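Local coordinates for carbohydrate kinase, FGGY (PDB 3IFR), which probably phosphorylates D-xylulose at the expense of ATP, as a bacterial member of the FGGY family of carbohydrate kinases, at residues Val334-Asp339 against Gly373-Ala378; Leu341-Phe347 against Ala359-Gly365; Ala384-Arg388 against Ile419-Val423. All blocks are in the same frame, centred on the assembly; numbering follows the deposited sequence.

Contact 1: residues Val334-Asp339 against Gly373-Ala378; sequences VPAGAD and GHLWRA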
# COMPACT_ATOMS: atom_id res chain seq x y z
N VAL A 334 -19.30 27.02 -3.73
CA VAL A 334 -19.50 26.69 -5.13
C VAL A 334 -20.37 25.46 -5.21
O VAL A 334 -20.19 24.51 -4.45
CB VAL A 334 -18.12 26.42 -5.82
CG1 VAL A 334 -18.30 25.94 -7.25
CG2 VAL A 334 -17.23 27.66 -5.78
N PRO A 335 -21.34 25.45 -6.13
CA PRO A 335 -22.27 24.32 -6.16
C PRO A 335 -21.58 23.04 -6.55
O PRO A 335 -20.63 23.07 -7.29
CB PRO A 335 -23.24 24.69 -7.30
CG PRO A 335 -22.97 26.11 -7.62
CD PRO A 335 -21.60 26.45 -7.17
N ALA A 336 -22.08 21.93 -6.04
CA ALA A 336 -21.72 20.60 -6.51
C ALA A 336 -21.72 20.55 -8.03
O ALA A 336 -22.67 20.98 -8.64
CB ALA A 336 -22.73 19.58 -5.97
N GLY A 337 -20.66 20.00 -8.63
CA GLY A 337 -20.56 19.93 -10.08
C GLY A 337 -19.82 21.13 -10.66
O GLY A 337 -19.47 21.16 -11.84
N ALA A 338 -19.58 22.13 -9.81
CA ALA A 338 -18.81 23.32 -10.19
C ALA A 338 -19.26 24.03 -11.46
O ALA A 338 -18.46 24.60 -12.17
CB ALA A 338 -17.35 22.98 -10.29
N ASP A 339 -20.55 24.02 -11.74
CA ASP A 339 -21.10 24.85 -12.83
C ASP A 339 -20.59 24.37 -14.17
O ASP A 339 -20.21 25.18 -15.01
CB ASP A 339 -20.72 26.33 -12.62
CG ASP A 339 -21.64 27.04 -11.61
OD1 ASP A 339 -22.85 27.19 -11.91
OD2 ASP A 339 -21.18 27.45 -10.53
N GLY A 373 -12.20 28.77 -6.87
CA GLY A 373 -13.04 27.83 -6.15
C GLY A 373 -13.60 26.72 -7.02
O GLY A 373 -13.59 25.58 -6.62
N HIS A 374 -14.11 27.07 -8.21
CA HIS A 374 -14.59 26.09 -9.16
C HIS A 374 -13.46 25.16 -9.59
O HIS A 374 -13.67 23.95 -9.68
CB HIS A 374 -15.10 26.78 -10.41
CG HIS A 374 -16.40 27.48 -10.24
ND1 HIS A 374 -16.48 28.75 -9.72
CD2 HIS A 374 -17.65 27.11 -10.56
CE1 HIS A 374 -17.75 29.13 -9.72
NE2 HIS A 374 -18.48 28.16 -10.22
N LEU A 375 -12.28 25.71 -9.86
CA LEU A 375 -11.18 24.87 -10.30
C LEU A 375 -10.79 23.87 -9.21
O LEU A 375 -10.62 22.68 -9.49
CB LEU A 375 -9.93 25.68 -10.72
CG LEU A 375 -9.82 26.26 -12.15
CD1 LEU A 375 -8.40 26.14 -12.71
CD2 LEU A 375 -10.74 25.57 -13.06
N TRP A 376 -10.61 24.38 -8.00
CA TRP A 376 -10.30 23.54 -6.86
C TRP A 376 -11.38 22.46 -6.65
O TRP A 376 -11.07 21.27 -6.44
CB TRP A 376 -10.21 24.41 -5.61
CG TRP A 376 -9.69 23.69 -4.42
CD1 TRP A 376 -10.36 23.41 -3.28
CD2 TRP A 376 -8.36 23.15 -4.24
NE1 TRP A 376 -9.55 22.75 -2.39
CE2 TRP A 376 -8.32 22.58 -2.96
CE3 TRP A 376 -7.22 23.09 -5.04
CZ2 TRP A 376 -7.18 21.94 -2.46
CZ3 TRP A 376 -6.08 22.47 -4.55
CH2 TRP A 376 -6.07 21.91 -3.26
N ARG A 377 -12.63 22.88 -6.74
CA ARG A 377 -13.74 21.98 -6.53
C ARG A 377 -13.77 20.87 -7.55
O ARG A 377 -13.90 19.70 -7.21
CB ARG A 377 -15.06 22.73 -6.56
CG ARG A 377 -16.25 21.78 -6.42
CD ARG A 377 -17.40 22.44 -5.74
NE ARG A 377 -18.32 21.43 -5.27
CZ ARG A 377 -18.76 21.32 -4.02
NH1 ARG A 377 -18.36 22.19 -3.08
NH2 ARG A 377 -19.59 20.34 -3.71
N ALA A 378 -13.61 21.26 -8.81
CA ALA A 378 -13.65 20.33 -9.91
C ALA A 378 -12.59 19.27 -9.67
O ALA A 378 -12.83 18.10 -9.91
CB ALA A 378 -13.40 21.04 -11.22
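H374 and D339 make the one hydrogen bond between the loop 334-339 and the first turns of helix 372-397. NE2 of H374 gives its proton to OD2 of D339 over 2.8 Å, at 156° on the hydrogen. The oxygen lies almost in the imidazole plane but is approached on its anti side, and carboxylate and ring are turned 41° apart. At the other side of the ring, ND1 is hydrogen-bonded to OG1 of T371, and with both nitrogens held the ring has little freedom to turn.

The apolar contacts centre on V334. Its CG1 sits over one face of the H374 ring, 3.7 Å from the centroid, a CH-pi contact, while CG2 reaches back to G373 C at 3.9 Å. A338 packs its CB against both the H374 ring and the start of the R377 side chain. Were H374 an alanine, the D339 carboxylate would probably lose its partner and V334 CG1 the ring it covers.

R377 acts by shape here and by charge further on. With CG anti to the backbone N (chi1 177°), its extended chain reaches the backbone of V334 to A336, where NH2 lies by A336 CA, and V334 O stands 3.1 Å above the guanidinium plane, too poorly angled to bond. The charge is met by a salt bridge from NE to E381, whose OE2 also accepts a hydrogen bond from G337 N.

Within the loop, A338 N bonds to P335 O at 2.9 Å, closing a type II beta turn with G337 at its third position: a turn packed on the start of a long helix in the C-terminal FGGY domain.

Contact 2: residues Leu341-Phe347 against Ala359-Gly365; sequences LVCLPYF and ASGTFTG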
# COMPACT_ATOMS: atom_id res chain seq x y z
N LEU A 341 -17.95 22.45 -14.93
CA LEU A 341 -16.55 22.07 -15.00
C LEU A 341 -16.49 20.55 -14.94
O LEU A 341 -17.25 19.93 -14.18
CB LEU A 341 -15.78 22.65 -13.82
CG LEU A 341 -15.16 24.02 -14.02
CD1 LEU A 341 -14.16 24.36 -12.94
CD2 LEU A 341 -14.45 23.98 -15.33
N VAL A 342 -15.62 19.95 -15.75
CA VAL A 342 -15.37 18.52 -15.64
C VAL A 342 -13.88 18.30 -15.71
O VAL A 342 -13.27 18.72 -16.68
CB VAL A 342 -16.02 17.72 -16.79
CG1 VAL A 342 -15.90 16.24 -16.53
CG2 VAL A 342 -17.47 18.12 -16.96
N CYS A 343 -13.31 17.64 -14.72
CA CYS A 343 -11.87 17.37 -14.69
C CYS A 343 -11.51 15.86 -14.77
O CYS A 343 -12.11 15.02 -14.08
CB CYS A 343 -11.26 18.04 -13.46
SG CYS A 343 -9.65 17.46 -12.92
N LEU A 344 -10.56 15.51 -15.64
CA LEU A 344 -9.90 14.22 -15.56
C LEU A 344 -8.60 14.40 -14.81
O LEU A 344 -7.74 15.18 -15.22
CB LEU A 344 -9.60 13.71 -16.96
CG LEU A 344 -10.84 13.48 -17.81
CD1 LEU A 344 -10.41 13.19 -19.22
CD2 LEU A 344 -11.69 12.33 -17.24
N PRO A 345 -8.41 13.64 -13.72
CA PRO A 345 -7.27 13.87 -12.83
C PRO A 345 -6.07 12.97 -13.09
O PRO A 345 -5.45 12.53 -12.11
CB PRO A 345 -7.84 13.50 -11.46
CG PRO A 345 -9.05 12.58 -11.77
CD PRO A 345 -9.27 12.54 -13.25
N TYR A 346 -5.72 12.73 -14.34
CA TYR A 346 -4.61 11.82 -14.66
C TYR A 346 -3.27 12.52 -15.02
O TYR A 346 -2.75 12.39 -16.15
CB TYR A 346 -5.06 10.82 -15.72
CG TYR A 346 -6.46 10.27 -15.46
CD1 TYR A 346 -6.78 9.70 -14.22
CD2 TYR A 346 -7.45 10.31 -16.43
CE1 TYR A 346 -8.05 9.19 -13.98
CE2 TYR A 346 -8.73 9.82 -16.19
CZ TYR A 346 -9.02 9.26 -14.96
OH TYR A 346 -10.28 8.76 -14.73
N PHE A 347 -2.69 13.20 -14.04
CA PHE A 347 -1.48 13.99 -14.23
C PHE A 347 -0.18 13.19 -14.41
O PHE A 347 0.81 13.69 -14.97
CB PHE A 347 -1.35 15.00 -13.09
CG PHE A 347 -2.57 15.87 -12.93
CD1 PHE A 347 -2.77 16.98 -13.76
CD2 PHE A 347 -3.53 15.57 -11.98
CE1 PHE A 347 -3.89 17.78 -13.63
CE2 PHE A 347 -4.65 16.37 -11.83
CZ PHE A 347 -4.84 17.48 -12.66
N ALA A 359 -3.12 8.90 -20.24
CA ALA A 359 -4.08 9.94 -20.30
C ALA A 359 -3.44 11.09 -19.54
O ALA A 359 -2.51 10.88 -18.81
CB ALA A 359 -5.28 9.48 -19.61
N SER A 360 -3.93 12.29 -19.70
CA SER A 360 -3.32 13.36 -18.97
C SER A 360 -4.34 14.24 -18.33
O SER A 360 -5.46 14.19 -18.71
CB SER A 360 -2.51 14.17 -19.92
OG SER A 360 -3.30 14.40 -21.02
N GLY A 361 -3.95 15.01 -17.36
CA GLY A 361 -4.85 15.94 -16.68
C GLY A 361 -5.68 16.74 -17.67
O GLY A 361 -5.14 17.29 -18.65
N THR A 362 -6.99 16.77 -17.45
CA THR A 362 -7.87 17.56 -18.31
C THR A 362 -8.87 18.44 -17.53
O THR A 362 -9.50 17.98 -16.60
CB THR A 362 -8.62 16.63 -19.23
OG1 THR A 362 -7.66 15.80 -19.90
CG2 THR A 362 -9.43 17.40 -20.24
N PHE A 363 -8.99 19.71 -17.90
CA PHE A 363 -10.09 20.51 -17.39
C PHE A 363 -10.88 20.97 -18.57
O PHE A 363 -10.31 21.42 -19.55
CB PHE A 363 -9.59 21.73 -16.63
CG PHE A 363 -9.05 21.42 -15.28
CD1 PHE A 363 -9.87 21.48 -14.18
CD2 PHE A 363 -7.73 21.11 -15.10
CE1 PHE A 363 -9.37 21.22 -12.92
CE2 PHE A 363 -7.25 20.83 -13.84
CZ PHE A 363 -8.09 20.89 -12.75
N THR A 364 -12.20 20.86 -18.48
CA THR A 364 -13.04 21.20 -19.61
C THR A 364 -14.33 21.83 -19.13
O THR A 364 -14.69 21.69 -17.97
CB THR A 364 -13.34 19.97 -20.43
OG1 THR A 364 -13.85 20.38 -21.69
CG2 THR A 364 -14.37 19.10 -19.70
N GLY A 365 -15.03 22.54 -20.01
CA GLY A 365 -16.26 23.21 -19.61
C GLY A 365 -15.97 24.55 -18.96
O GLY A 365 -16.85 25.10 -18.29
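A two-stranded antiparallel sheet joins 342-344 to 362-364 in the C-terminal FGGY domain, the short strand axes 4.6 Å apart and their directions 169° from each other. Four backbone bonds hold it. V342 and T364 form one hydrogen-bonded pair, each N reaching the other's O at 3.0 Å; L344 and T362 form the next, where T362 N meets L344 O at 2.8 Å, nearly straight at 169°. Between them lies the non-hydrogen-bonded pair C343 and F363.

That middle pair makes a Cys sulfur-aromatic contact. C343 SG, anti to the backbone N (chi1 162°), hangs over the F363 ring, 4.0 Å from its centroid and displaced toward the rim, while C343 CB touches CE1 of the same ring. F347 brings its own ring in by the edge, its CZ 4.3 Å from F363 CE2, and rests CE1 on G361 CA, so that a side chain at G361 would be likely to run into that ring.

The V342, L344, T362 and T364 side chains occupy the other face. T364 CG2 packs on V342 CB at 3.6 Å. L344 and T362 lie side by side and point the same way, CB to CB, and T362 OG1 turns back to bond S360 O at 3.0 Å, tying the strand to the residues before it. Past the strands, A359 CB meets the Y346 ring at CD2.

Helix 475-496 packs on the face of V342 and T364 through L488, which touches both, whereas L341 and C343 lean on helix 372-397. The result is a short beta hairpin with a long connection, set between two helices of the domain.

Contact 3: residues Ala384-Arg388 against Ile419-Val423; sequences ALAFR and IMADV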
# COMPACT_ATOMS: atom_id res chain seq x y z
N ALA A 384 -12.65 12.32 -6.21
CA ALA A 384 -13.77 11.52 -5.65
C ALA A 384 -14.31 10.57 -6.69
O ALA A 384 -14.51 9.39 -6.43
CB ALA A 384 -14.89 12.43 -5.19
N LEU A 385 -14.57 11.12 -7.86
CA LEU A 385 -15.12 10.37 -8.96
C LEU A 385 -14.28 9.19 -9.39
O LEU A 385 -14.82 8.13 -9.76
CB LEU A 385 -15.27 11.30 -10.16
CG LEU A 385 -16.66 11.73 -10.57
CD1 LEU A 385 -17.72 11.43 -9.52
CD2 LEU A 385 -16.55 13.20 -10.92
N ALA A 386 -12.97 9.36 -9.36
CA ALA A 386 -12.06 8.26 -9.68
C ALA A 386 -12.15 7.20 -8.60
O ALA A 386 -12.04 6.01 -8.88
CB ALA A 386 -10.63 8.72 -9.82
N PHE A 387 -12.32 7.64 -7.36
CA PHE A 387 -12.53 6.70 -6.27
C PHE A 387 -13.83 5.93 -6.49
O PHE A 387 -13.88 4.73 -6.31
CB PHE A 387 -12.53 7.42 -4.91
CG PHE A 387 -11.20 7.43 -4.24
CD1 PHE A 387 -10.57 6.25 -3.92
CD2 PHE A 387 -10.55 8.63 -3.93
CE1 PHE A 387 -9.35 6.23 -3.30
CE2 PHE A 387 -9.31 8.62 -3.30
CZ PHE A 387 -8.72 7.41 -2.99
N ARG A 388 -14.87 6.63 -6.89
CA ARG A 388 -16.14 5.97 -7.19
C ARG A 388 -15.98 4.86 -8.24
O ARG A 388 -16.54 3.75 -8.07
CB ARG A 388 -17.17 6.99 -7.66
CG ARG A 388 -18.48 6.36 -8.17
CD ARG A 388 -19.65 7.32 -8.07
NE ARG A 388 -20.79 6.93 -8.90
CZ ARG A 388 -21.94 7.62 -8.99
NH1 ARG A 388 -22.10 8.74 -8.30
NH2 ARG A 388 -22.92 7.21 -9.78
N ILE A 419 -17.68 16.00 -0.07
CA ILE A 419 -17.77 15.70 -1.49
C ILE A 419 -17.67 14.20 -1.73
O ILE A 419 -18.44 13.63 -2.50
CB ILE A 419 -16.70 16.46 -2.29
CG1 ILE A 419 -17.10 17.95 -2.40
CG2 ILE A 419 -16.38 15.78 -3.67
CD1 ILE A 419 -15.93 18.83 -2.78
N MSE A 420 -16.70 13.55 -1.09
CA MSE A 420 -16.54 12.11 -1.28
C MSE A 420 -17.82 11.34 -0.96
O MSE A 420 -18.24 10.48 -1.73
CB MSE A 420 -15.42 11.58 -0.40
CG MSE A 420 -15.16 10.08 -0.57
SE MSE A 420 -14.23 9.74 -2.29
CE MSE A 420 -15.70 8.79 -3.25
N ALA A 421 -18.43 11.65 0.20
CA ALA A 421 -19.61 10.95 0.62
C ALA A 421 -20.78 11.21 -0.32
O ALA A 421 -21.51 10.27 -0.66
CB ALA A 421 -19.97 11.32 2.03
N ASP A 422 -20.96 12.48 -0.72
CA ASP A 422 -22.06 12.83 -1.62
C ASP A 422 -21.92 12.17 -3.00
O ASP A 422 -22.91 12.00 -3.74
CB ASP A 422 -22.19 14.34 -1.83
CG ASP A 422 -22.74 15.07 -0.62
OD1 ASP A 422 -23.38 14.42 0.23
OD2 ASP A 422 -22.52 16.31 -0.53
N VAL A 423 -20.69 11.80 -3.34
CA VAL A 423 -20.44 11.21 -4.66
C VAL A 423 -20.63 9.69 -4.58
O VAL A 423 -21.15 9.02 -5.49
CB VAL A 423 -19.01 11.51 -5.13
CG1 VAL A 423 -18.52 10.43 -6.07
CG2 VAL A 423 -18.94 12.92 -5.75
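A384 CB projects from helix 372-397 into the side chains of I419, M420 and V423 on helix 414-424, at a helix-helix packing in the C-terminal half of the actin-like ATPase fold. The short axes pass 9.4 Å apart and cross at -41°, their N-to-C directions broadly alike.

The tight part gathers round that methyl group. I419 CG2 and the selenium of M420, a selenomethionine, each come to 4.0 Å from A384 CB, and V423 CG2 is hardly further off. The small residue lets the two backbones come close, with the CA atoms of A384 and M420 separated by 5.2 Å. M420 sets CG opposite its own N (chi1 -179°) and then bends twice, which carries SE to the A384 side chain and lays CE against both A384 O and F387 CB. Its selenium also approaches the F387 ring obliquely, a Met-aromatic contact with a centroid distance of 5.0 Å. Strand 260-265 adjoins this end: F265 meets both M420 and F387, joining the helices to the central sheet of the domain.

Toward partly exposed R388 the packing becomes sparser and more polar. V423 CG1 still touches L385 CD1 at 3.7 Å, the two side chains crossing at about a right angle, and it also touches CB and CD of R388, which it crosses at a slant. Beyond that point the arginine chain is extended from CG to NE, and its main polar partner is D479 of helix 475-496, salt-bridged to NH2, with Y482 in a cation-pi contact. The one hydrogen bond across the contact is weak, from R388 NH1 to V423 O at 3.0 Å, bent to 130° at the hydrogen.

Overall arrangement
Contacts 1 and 3 use different parts of helix 372-397: its first turns meet the loop 334-339, and residues further along pack on helix 414-424. R377 bridges them, its NH2 resting 3.7 Å from I419 CG1. Contact 2 is nested along the chain within the loop that contact 1 closes, and L341 touches H374, L375 and A378. Contact 3, nearest the chain centre, is buried and almost wholly apolar. Contact 1 is also largely buried but ends in a His-carboxylate bond at exposed D339. Contact 2, partly buried, depends mostly on backbone hydrogen bonds, and its nearest atoms stay about 5 Å from those of contact 3.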